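PDB 4XJ6: VC0179-like protein from Escherichia coli, which probably makes cyclic GMP-AMP from nucleoside triphosphates, as a bacterial homologue of the cyclic GMP-AMP synthases. Local coordinates for residues A[67-70]-A[71-74]; A[386-389]-A[390-393]. One frame throughout, in Å; residues are numbered along the deposited sequence.

Contact 1: A[67-70]-A[71-74]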
ATOM      1  N   LEU A  67     -25.564  -9.438 -22.920  1.00 34.36           N
ATOM      2  CA  LEU A  67     -25.001 -10.348 -23.909  1.00 33.83           C
ATOM      3  C   LEU A  67     -23.738  -9.770 -24.542  1.00 32.81           C
ATOM      4  O   LEU A  67     -22.814 -10.509 -24.880  1.00 35.18           O
ATOM      5  CB  LEU A  67     -26.036 -10.670 -24.988  1.00 37.09           C
ATOM      6  CG  LEU A  67     -27.280 -11.428 -24.516  1.00 39.44           C
ATOM      7  CD1 LEU A  67     -28.279 -11.589 -25.652  1.00 37.06           C
ATOM      8  CD2 LEU A  67     -26.894 -12.780 -23.936  1.00 43.85           C
ATOM      9  N   LYS A  68     -23.704  -8.452 -24.704  1.00 31.65           N
ATOM     10  CA  LYS A  68     -22.507  -7.774 -25.193  1.00 33.34           C
ATOM     11  C   LYS A  68     -21.380  -7.852 -24.171  1.00 32.75           C
ATOM     12  O   LYS A  68     -20.226  -8.106 -24.519  1.00 32.47           O
ATOM     13  CB  LYS A  68     -22.808  -6.312 -25.524  1.00 36.90           C
ATOM     14  CG  LYS A  68     -23.461  -6.100 -26.875  1.00 39.64           C
ATOM     15  CD  LYS A  68     -23.729  -4.625 -27.128  1.00 43.58           C
ATOM     16  CE  LYS A  68     -24.305  -4.395 -28.516  1.00 47.34           C
ATOM     17  NZ  LYS A  68     -23.310  -4.680 -29.586  1.00 50.15           N
ATOM     18  N   LEU A  69     -21.726  -7.629 -22.907  1.00 33.02           N
ATOM     19  CA  LEU A  69     -20.755  -7.673 -21.819  1.00 30.38           C
ATOM     20  C   LEU A  69     -20.177  -9.077 -21.649  1.00 34.25           C
ATOM     21  O   LEU A  69     -19.031  -9.240 -21.228  1.00 31.87           O
ATOM     22  CB  LEU A  69     -21.393  -7.200 -20.512  1.00 24.64           C
ATOM     23  CG  LEU A  69     -21.679  -5.702 -20.393  1.00 24.72           C
ATOM     24  CD1 LEU A  69     -22.304  -5.384 -19.043  1.00 19.80           C
ATOM     25  CD2 LEU A  69     -20.407  -4.882 -20.612  1.00 26.69           C
ATOM     26  N   GLU A  70     -20.972 -10.088 -21.990  1.00 38.86           N
ATOM     27  CA  GLU A  70     -20.528 -11.476 -21.903  1.00 42.68           C
ATOM     28  C   GLU A  70     -19.709 -11.877 -23.124  1.00 40.60           C
ATOM     29  O   GLU A  70     -19.451 -13.058 -23.350  1.00 51.89           O
ATOM     30  CB  GLU A  70     -21.723 -12.415 -21.748  1.00 48.78           C
ATOM     31  CG  GLU A  70     -22.265 -12.524 -20.332  1.00 55.44           C
ATOM     32  CD  GLU A  70     -23.536 -13.348 -20.268  1.00 66.29           C
ATOM     33  OE1 GLU A  70     -24.083 -13.677 -21.341  1.00 70.58           O
ATOM     34  OE2 GLU A  70     -23.991 -13.668 -19.149  1.00 71.22           O
ATOM     35  N   LYS A  71     -19.317 -10.887 -23.918  1.00 34.99           N
ATOM     36  CA  LYS A  71     -18.357 -11.095 -24.991  1.00 34.64           C
ATOM     37  C   LYS A  71     -17.055 -10.398 -24.627  1.00 31.74           C
ATOM     38  O   LYS A  71     -16.064 -10.481 -25.354  1.00 32.15           O
ATOM     39  CB  LYS A  71     -18.894 -10.571 -26.325  1.00 35.23           C
ATOM     40  CG  LYS A  71     -20.130 -11.294 -26.823  1.00 38.47           C
ATOM     41  CD  LYS A  71     -20.696 -10.614 -28.059  1.00 45.00           C
ATOM     42  CE  LYS A  71     -22.056 -11.184 -28.429  1.00 49.84           C
ATOM     43  NZ  LYS A  71     -22.868 -10.217 -29.222  1.00 49.97           N
ATOM     44  N   THR A  72     -17.071  -9.711 -23.488  1.00 32.38           N
ATOM     45  CA  THR A  72     -15.904  -8.990 -23.000  1.00 29.82           C
ATOM     46  C   THR A  72     -15.306  -9.674 -21.772  1.00 29.83           C
ATOM     47  O   THR A  72     -15.652 -10.810 -21.453  1.00 30.14           O
ATOM     48  CB  THR A  72     -16.254  -7.534 -22.643  1.00 27.70           C
ATOM     49  OG1 THR A  72     -17.051  -7.511 -21.454  1.00 21.40           O
ATOM     50  CG2 THR A  72     -17.029  -6.878 -23.773  1.00 25.06           C
ATOM     51  N   ASN A  73     -14.413  -8.971 -21.079  1.00 22.26           N
ATOM     52  CA  ASN A  73     -13.785  -9.503 -19.871  1.00 26.68           C
ATOM     53  C   ASN A  73     -14.772  -9.655 -18.718  1.00 27.45           C
ATOM     54  O   ASN A  73     -14.476 -10.320 -17.725  1.00 23.49           O
ATOM     55  CB  ASN A  73     -12.621  -8.610 -19.432  1.00 22.59           C
ATOM     56  CG  ASN A  73     -11.386  -8.793 -20.289  1.00 25.52           C
ATOM     57  OD1 ASN A  73     -10.641  -9.758 -20.125  1.00 25.06           O
ATOM     58  ND2 ASN A  73     -11.154  -7.856 -21.202  1.00 26.42           N
ATOM     59  N   VAL A  74     -15.938  -9.029 -18.857  1.00 26.91           N
ATOM     60  CA  VAL A  74     -17.006  -9.115 -17.862  1.00 26.74           C
ATOM     61  C   VAL A  74     -17.487 -10.561 -17.718  1.00 25.36           C
ATOM     62  O   VAL A  74     -18.119 -10.922 -16.727  1.00 29.50           O
ATOM     63  CB  VAL A  74     -18.184  -8.175 -18.241  1.00 29.01           C
ATOM     64  CG1 VAL A  74     -19.299  -8.202 -17.198  1.00 22.02           C
ATOM     65  CG2 VAL A  74     -17.680  -6.755 -18.414  1.00 32.11           C
TER
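The flat carbonyl group of Leu-69 is met from two directions by Thr-72. The hydroxyl OG1 lies only 2.6 Å from Leu-69 O, tilted 21° from the carbonyl plane. Thr-72 N donates to the same oxygen from above the plane, at 3.0 Å. One residue earlier, Lys-71 N bonds to Lys-68 O at 3.0 Å. Two donors thus grip the Leu-69 oxygen, and CB of Val-74 lies 3.3 Å from Leu-69 O.

Thr-72 carries its OG1 between its own N and carbonyl carbon (chi1 71°). Held there, the hydroxyl donates a hydrogen bond to Leu-69 O and accepts one from Val-74 N, Val-74 N lying 3.2 Å from Thr-72 OG1 in a fairly straight bond of 162°. Beyond the polar atoms, Leu-69 CD2 touches Val-74 CG2 at 4.0 Å, and both residues also pack on helix 79-90. The extended Lys-71 chain runs past Leu-67 O, its CG coming to 3.4 Å of Leu-67 O. The carboxylate of Glu-70 is engaged by Arg-66 and Arg-82.

Together these bonds end helix 62-69 in a type I beta turn, Leu-69 to Thr-72, and Thr-72, its last residue, opens an ST turn.

Contact 2: A[386-389]-A[390-393]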
ATOM      1  N   LEU A 386      25.187 -10.760  16.086  1.00 32.99           N
ATOM      2  CA  LEU A 386      24.440 -10.889  14.840  1.00 29.35           C
ATOM      3  C   LEU A 386      23.154 -11.674  15.042  1.00 26.64           C
ATOM      4  O   LEU A 386      22.080 -11.227  14.642  1.00 23.97           O
ATOM      5  CB  LEU A 386      25.295 -11.561  13.766  1.00 26.91           C
ATOM      6  CG  LEU A 386      24.562 -11.915  12.472  1.00 28.18           C
ATOM      7  CD1 LEU A 386      24.049 -10.659  11.779  1.00 29.28           C
ATOM      8  CD2 LEU A 386      25.461 -12.717  11.546  1.00 31.71           C
ATOM      9  N   ARG A 387      23.269 -12.845  15.664  1.00 26.32           N
ATOM     10  CA  ARG A 387      22.111 -13.684  15.959  1.00 32.04           C
ATOM     11  C   ARG A 387      21.087 -12.963  16.831  1.00 30.78           C
ATOM     12  O   ARG A 387      19.886 -13.219  16.735  1.00 28.33           O
ATOM     13  CB  ARG A 387      22.543 -14.975  16.655  1.00 35.50           C
ATOM     14  CG  ARG A 387      23.285 -15.963  15.772  1.00 44.84           C
ATOM     15  CD  ARG A 387      23.344 -17.328  16.441  1.00 52.68           C
ATOM     16  NE  ARG A 387      23.804 -17.226  17.822  1.00 58.96           N
ATOM     17  CZ  ARG A 387      25.071 -17.362  18.199  1.00 63.96           C
ATOM     18  NH1 ARG A 387      26.009 -17.614  17.294  1.00 64.93           N
ATOM     19  NH2 ARG A 387      25.402 -17.250  19.479  1.00 64.98           N
ATOM     20  N   LYS A 388      21.566 -12.063  17.683  1.00 29.37           N
ATOM     21  CA  LYS A 388      20.689 -11.368  18.612  1.00 31.29           C
ATOM     22  C   LYS A 388      19.892 -10.272  17.912  1.00 29.92           C
ATOM     23  O   LYS A 388      18.673 -10.197  18.051  1.00 28.31           O
ATOM     24  CB  LYS A 388      21.493 -10.775  19.765  1.00 32.97           C
ATOM     25  CG  LYS A 388      20.650 -10.486  20.990  1.00 35.17           C
ATOM     26  CD  LYS A 388      20.012 -11.769  21.493  1.00 33.16           C
ATOM     27  CE  LYS A 388      18.840 -11.491  22.415  1.00 36.85           C
ATOM     28  NZ  LYS A 388      18.282 -12.736  23.012  1.00 39.00           N
ATOM     29  N   ILE A 389      20.584  -9.421  17.158  1.00 26.86           N
ATOM     30  CA  ILE A 389      19.927  -8.322  16.454  1.00 27.53           C
ATOM     31  C   ILE A 389      19.063  -8.854  15.310  1.00 29.20           C
ATOM     32  O   ILE A 389      18.128  -8.190  14.862  1.00 30.15           O
ATOM     33  CB  ILE A 389      20.956  -7.308  15.909  1.00 26.35           C
ATOM     34  CG1 ILE A 389      20.261  -6.026  15.444  1.00 24.73           C
ATOM     35  CG2 ILE A 389      21.775  -7.928  14.790  1.00 21.96           C
ATOM     36  CD1 ILE A 389      21.202  -4.877  15.179  1.00 20.74           C
ATOM     37  N   ASN A 390      19.375 -10.063  14.848  1.00 21.85           N
ATOM     38  CA  ASN A 390      18.584 -10.714  13.810  1.00 27.81           C
ATOM     39  C   ASN A 390      17.304 -11.321  14.370  1.00 28.73           C
ATOM     40  O   ASN A 390      16.485 -11.856  13.624  1.00 26.02           O
ATOM     41  CB  ASN A 390      19.406 -11.791  13.099  1.00 26.66           C
ATOM     42  CG  ASN A 390      20.268 -11.226  11.988  1.00 26.28           C
ATOM     43  OD1 ASN A 390      20.287 -10.017  11.754  1.00 26.17           O
ATOM     44  ND2 ASN A 390      20.990 -12.101  11.296  1.00 23.94           N
ATOM     45  N   GLU A 391      17.133 -11.246  15.684  1.00 21.93           N
ATOM     46  CA  GLU A 391      15.865 -11.631  16.288  1.00 30.15           C
ATOM     47  C   GLU A 391      14.860 -10.511  16.076  1.00 29.14           C
ATOM     48  O   GLU A 391      13.650 -10.722  16.138  1.00 31.24           O
ATOM     49  CB  GLU A 391      16.027 -11.930  17.777  1.00 31.58           C
ATOM     50  CG  GLU A 391      16.869 -13.159  18.073  1.00 36.63           C
ATOM     51  CD  GLU A 391      17.058 -13.389  19.556  1.00 38.79           C
ATOM     52  OE1 GLU A 391      16.196 -12.942  20.339  1.00 37.23           O
ATOM     53  OE2 GLU A 391      18.072 -14.010  19.941  1.00 45.04           O
ATOM     54  N   ALA A 392      15.380  -9.317  15.813  1.00 23.89           N
ATOM     55  CA  ALA A 392      14.551  -8.143  15.587  1.00 26.81           C
ATOM     56  C   ALA A 392      14.194  -7.980  14.112  1.00 27.45           C
ATOM     57  O   ALA A 392      13.034  -7.749  13.769  1.00 27.28           O
ATOM     58  CB  ALA A 392      15.258  -6.901  16.099  1.00 19.03           C
ATOM     59  N   PHE A 393      15.193  -8.106  13.244  1.00 19.11           N
ATOM     60  CA  PHE A 393      15.003  -7.842  11.820  1.00 25.87           C
ATOM     61  C   PHE A 393      14.948  -9.116  10.980  1.00 26.95           C
ATOM     62  O   PHE A 393      14.813  -9.051   9.758  1.00 29.42           O
ATOM     63  CB  PHE A 393      16.122  -6.933  11.300  1.00 22.21           C
ATOM     64  CG  PHE A 393      16.282  -5.660  12.082  1.00 22.60           C
ATOM     65  CD1 PHE A 393      15.381  -4.620  11.925  1.00 20.49           C
ATOM     66  CD2 PHE A 393      17.336  -5.499  12.967  1.00 22.35           C
ATOM     67  CE1 PHE A 393      15.523  -3.448  12.638  1.00 23.15           C
ATOM     68  CE2 PHE A 393      17.482  -4.328  13.683  1.00 18.56           C
ATOM     69  CZ  PHE A 393      16.575  -3.300  13.517  1.00 18.04           C
TER
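Asn-390 reaches back over the preceding turn to Leu-386. Its CB sits 3.1 Å from Leu-386 O, and CG follows the same oxygen closely at 3.2 Å, because with chi1 at -84° the side chain leans beside its own backbone N, which donates to that carbonyl. At the tip, ND2 comes 3.4 Å from Leu-386 CD1, so the leucine methyl lies against the amide. Both polar atoms of the amide are bound beyond this turn: OD1 pairs with the hydroxyl of Tyr-8 and ND2 with the carbonyl of Val-397, which fixes the rotation of the group.

On another side of the helix, Ile-389 CG1 meets the Phe-393 ring at its edge and in its plane, 3.7 Å from Phe-393 CE2. One ring face carries Ala-392 CB, offset toward the rim. Lys-388 bends at chi2 (60°) and lays its chain across Glu-391; NZ makes a salt bridge to the carboxylate, 3.3 Å from Glu-391 OE2, through two weak hydrogen bonds, with OE1 barely farther.

The backbone changes its bonding along the way. Asn-390 N still bonds to Leu-386 four residues back, but Glu-391 N takes Lys-388 O, and Ala-392 N takes Ile-389 O at 3.1 Å; Phe-393 N reaches Ile-389 O only weakly. Gln-289 of helix 274-289 binds the carbonyls of Glu-391 and Ala-392. The arrangement is a helix kinked where two successive N-H groups, of Glu-391 and Ala-392, bond i to i+3 in place of i to i+4, here in helix 382-393 of the C-terminal domain.

In the fold
Contacts 1 and 2 lie on opposite sides of the chain's centre, their own centres 54 Å apart and their nearest atoms about 39 Å apart, and no helix or strand is common to both. Contact 1 comes first along the chain, at the exit of helix 62-69 and close to helices 24-57 and 79-90. Contact 2 comes late, within helix 382-393, which packs against helices 274-289 and 357-377 and, from the start of the chain, helix 6-10. Lying at the end of one helix and within another, so far apart, the two belong to separate helical flanks of the enzyme. In sequence, the magnesium ligands Asp-129, Asp-131 and Asp-191, on strands of the mixed sheet, fall between them.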